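Long-range contact in rhamnogalacturonan endolyase YesW (Bacillus subtilis, PDB 2Z8R), which cleaves the backbone of type I rhamnogalacturonan in plant cell-wall pectin by endo-type elimination, requiring calcium or manganese for activity: residues A[178-183]-A[553-558]. Residues are numbered along the deposited sequence; the frame is centred on the assembly and turned at random.
Sequences YTQFMV and WQNIAY. With CA (calcium ion), chain J.
In the interior of the C-terminal domain of this family 11 lyase, of the beta-propeller clan, an edge strand of a four-stranded antiparallel sheet meets a calcium-binding loop: Phe181, next to Met182 of strand 182-184, packs on Asn555 of the turn 553-556. The Asn555 amide lies over one face of the Phe181 ring, displaced toward its rim, with the planes 23° apart and Asn555 CG 3.6 Å from Phe181 CE2. With chi1 at 70°, CG of Asn555 sits between its backbone N and carbonyl carbon, and the amide reaches the 180-182 backbone. Next to this stack, the Met182 chain bends at chi2 and chi3 and brings CE to within 3.5 Å of Ile556 CG2. Gln180 folds its amide along the backbone of Ile556 and Ala557, while strand 268-273 covers both. The turn is type I, closed by a hydrogen bond from Ile556 N to Trp553 O, 2.9 Å. The carbonyl of Asn555, within the turn, and that of Ala557, just after it, bind calcium, as do Asp116, Asn559 and two waters, close to substrate-binding Tyr558. A further water joins the segments, donating to Thr179 O at 2.8 Å and, weakly, to Asn555 O at 3.5 Å.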
loop_
_atom_site.group_PDB
_atom_site.type_symbol
_atom_site.label_atom_id
_atom_site.label_comp_id
_atom_site.label_asym_id
_atom_site.label_seq_id
_atom_site.Cartn_x
_atom_site.Cartn_y
_atom_site.Cartn_z
ATOM N N TYR A 178 -4.890 -14.133 -5.089
ATOM C CA TYR A 178 -5.817 -14.046 -6.216
ATOM C C TYR A 178 -6.084 -12.584 -6.588
ATOM O O TYR A 178 -5.290 -11.997 -7.310
ATOM C CB TYR A 178 -7.084 -14.887 -5.943
ATOM C CG TYR A 178 -6.759 -16.376 -5.872
ATOM C CD1 TYR A 178 -6.593 -17.130 -7.038
ATOM C CD2 TYR A 178 -6.591 -17.022 -4.639
ATOM C CE1 TYR A 178 -6.270 -18.489 -6.973
ATOM C CE2 TYR A 178 -6.259 -18.377 -4.566
ATOM C CZ TYR A 178 -6.105 -19.104 -5.737
ATOM O OH TYR A 178 -5.768 -20.454 -5.669
ATOM N N THR A 179 -7.162 -11.980 -6.088
ATOM C CA THR A 179 -7.479 -10.596 -6.457
ATOM C C THR A 179 -6.460 -9.604 -5.911
ATOM O O THR A 179 -6.178 -9.590 -4.708
ATOM C CB THR A 179 -8.870 -10.186 -5.944
ATOM O OG1 THR A 179 -9.862 -11.037 -6.519
ATOM C CG2 THR A 179 -9.193 -8.740 -6.307
ATOM N N GLN A 180 -5.911 -8.788 -6.813
ATOM C CA GLN A 180 -4.965 -7.718 -6.483
ATOM C C GLN A 180 -5.564 -6.467 -7.095
ATOM O O GLN A 180 -5.640 -6.346 -8.321
ATOM C CB GLN A 180 -3.586 -7.999 -7.104
ATOM C CG GLN A 180 -3.088 -9.454 -6.918
ATOM C CD GLN A 180 -3.059 -9.954 -5.472
ATOM O OE1 GLN A 180 -3.124 -11.175 -5.214
ATOM N NE2 GLN A 180 -2.942 -9.035 -4.537
ATOM N N PHE A 181 -6.043 -5.547 -6.255
ATOM C CA PHE A 181 -6.868 -4.453 -6.775
ATOM C C PHE A 181 -6.160 -3.116 -6.749
ATOM O O PHE A 181 -5.605 -2.718 -5.721
ATOM C CB PHE A 181 -8.250 -4.393 -6.095
ATOM C CG PHE A 181 -8.213 -4.175 -4.593
ATOM C CD1 PHE A 181 -8.528 -2.927 -4.041
ATOM C CD2 PHE A 181 -7.921 -5.228 -3.735
ATOM C CE1 PHE A 181 -8.525 -2.742 -2.658
ATOM C CE2 PHE A 181 -7.909 -5.041 -2.348
ATOM C CZ PHE A 181 -8.207 -3.786 -1.816
ATOM N N MET A 182 -6.187 -2.423 -7.883
ATOM C CA MET A 182 -5.502 -1.151 -8.027
ATOM C C MET A 182 -6.502 -0.021 -8.020
ATOM O O MET A 182 -7.472 -0.031 -8.785
ATOM C CB MET A 182 -4.674 -1.123 -9.317
ATOM C CG MET A 182 -3.419 -1.975 -9.261
ATOM S SD MET A 182 -2.280 -1.461 -7.947
ATOM C CE MET A 182 -2.407 -2.873 -6.855
ATOM N N VAL A 183 -6.255 0.954 -7.153
ATOM C CA VAL A 183 -7.113 2.136 -7.060
ATOM C C VAL A 183 -6.261 3.349 -7.410
ATOM O O VAL A 183 -5.259 3.633 -6.758
ATOM C CB VAL A 183 -7.721 2.278 -5.642
ATOM C CG1 VAL A 183 -8.681 3.488 -5.602
ATOM C CG2 VAL A 183 -8.443 0.992 -5.252
ATOM N N TRP A 553 -0.030 -0.439 -3.919
ATOM C CA TRP A 553 0.234 -1.876 -3.853
ATOM C C TRP A 553 0.185 -2.493 -2.458
ATOM O O TRP A 553 0.424 -3.692 -2.318
ATOM C CB TRP A 553 1.506 -2.315 -4.618
ATOM C CG TRP A 553 2.832 -1.642 -4.256
ATOM C CD1 TRP A 553 3.603 -0.881 -5.100
ATOM C CD2 TRP A 553 3.577 -1.730 -3.011
ATOM N NE1 TRP A 553 4.739 -0.470 -4.462
ATOM C CE2 TRP A 553 4.751 -0.962 -3.180
ATOM C CE3 TRP A 553 3.335 -2.326 -1.758
ATOM C CZ2 TRP A 553 5.698 -0.790 -2.149
ATOM C CZ3 TRP A 553 4.274 -2.136 -0.726
ATOM C CH2 TRP A 553 5.439 -1.382 -0.935
ATOM N N GLN A 554 -0.150 -1.714 -1.428
ATOM C CA GLN A 554 -0.124 -2.275 -0.063
ATOM C C GLN A 554 -0.958 -3.547 0.058
ATOM O O GLN A 554 -0.528 -4.515 0.700
ATOM C CB GLN A 554 -0.579 -1.269 0.976
ATOM C CG GLN A 554 -0.245 -1.733 2.389
ATOM C CD GLN A 554 -0.415 -0.631 3.383
ATOM O OE1 GLN A 554 0.262 0.405 3.300
ATOM N NE2 GLN A 554 -1.326 -0.823 4.316
ATOM N N ASN A 555 -2.131 -3.561 -0.575
ATOM C CA ASN A 555 -3.011 -4.720 -0.453
ATOM C C ASN A 555 -2.437 -5.979 -1.063
ATOM O O ASN A 555 -2.812 -7.078 -0.660
ATOM C CB ASN A 555 -4.408 -4.462 -1.039
ATOM C CG ASN A 555 -4.414 -4.353 -2.553
ATOM O OD1 ASN A 555 -4.270 -3.258 -3.115
ATOM N ND2 ASN A 555 -4.589 -5.480 -3.223
ATOM N N ILE A 556 -1.558 -5.850 -2.049
ATOM C CA ILE A 556 -1.277 -7.048 -2.856
ATOM C C ILE A 556 -0.606 -8.176 -2.078
ATOM O O ILE A 556 0.304 -7.959 -1.265
ATOM C CB ILE A 556 -0.539 -6.737 -4.171
ATOM C CG1 ILE A 556 0.936 -6.446 -3.945
ATOM C CG2 ILE A 556 -1.247 -5.576 -4.924
ATOM C CD1 ILE A 556 1.742 -6.316 -5.261
ATOM N N ALA A 557 -1.107 -9.384 -2.332
ATOM C CA ALA A 557 -0.556 -10.609 -1.781
ATOM C C ALA A 557 -0.130 -10.380 -0.326
ATOM O O ALA A 557 -0.983 -10.025 0.492
ATOM C CB ALA A 557 0.583 -11.127 -2.666
ATOM N N TYR A 558 1.143 -10.583 0.020
ATOM C CA TYR A 558 1.577 -10.364 1.403
ATOM C C TYR A 558 1.971 -8.915 1.606
ATOM O O TYR A 558 3.104 -8.501 1.313
ATOM C CB TYR A 558 2.701 -11.311 1.812
ATOM C CG TYR A 558 2.299 -12.777 1.862
ATOM C CD1 TYR A 558 0.958 -13.174 1.953
ATOM C CD2 TYR A 558 3.275 -13.768 1.850
ATOM C CE1 TYR A 558 0.611 -14.526 2.008
ATOM C CE2 TYR A 558 2.934 -15.122 1.912
ATOM C CZ TYR A 558 1.595 -15.487 1.978
ATOM O OH TYR A 558 1.235 -16.824 2.022
HETATM CA CA CA J . -3.034 -8.899 0.759
HETATM O O HOH W 1 -5.573 -7.940 -2.552
HETATM O O HOH W 2 -4.122 -9.831 -1.126
HETATM O O HOH W 3 -3.659 -10.806 1.918
#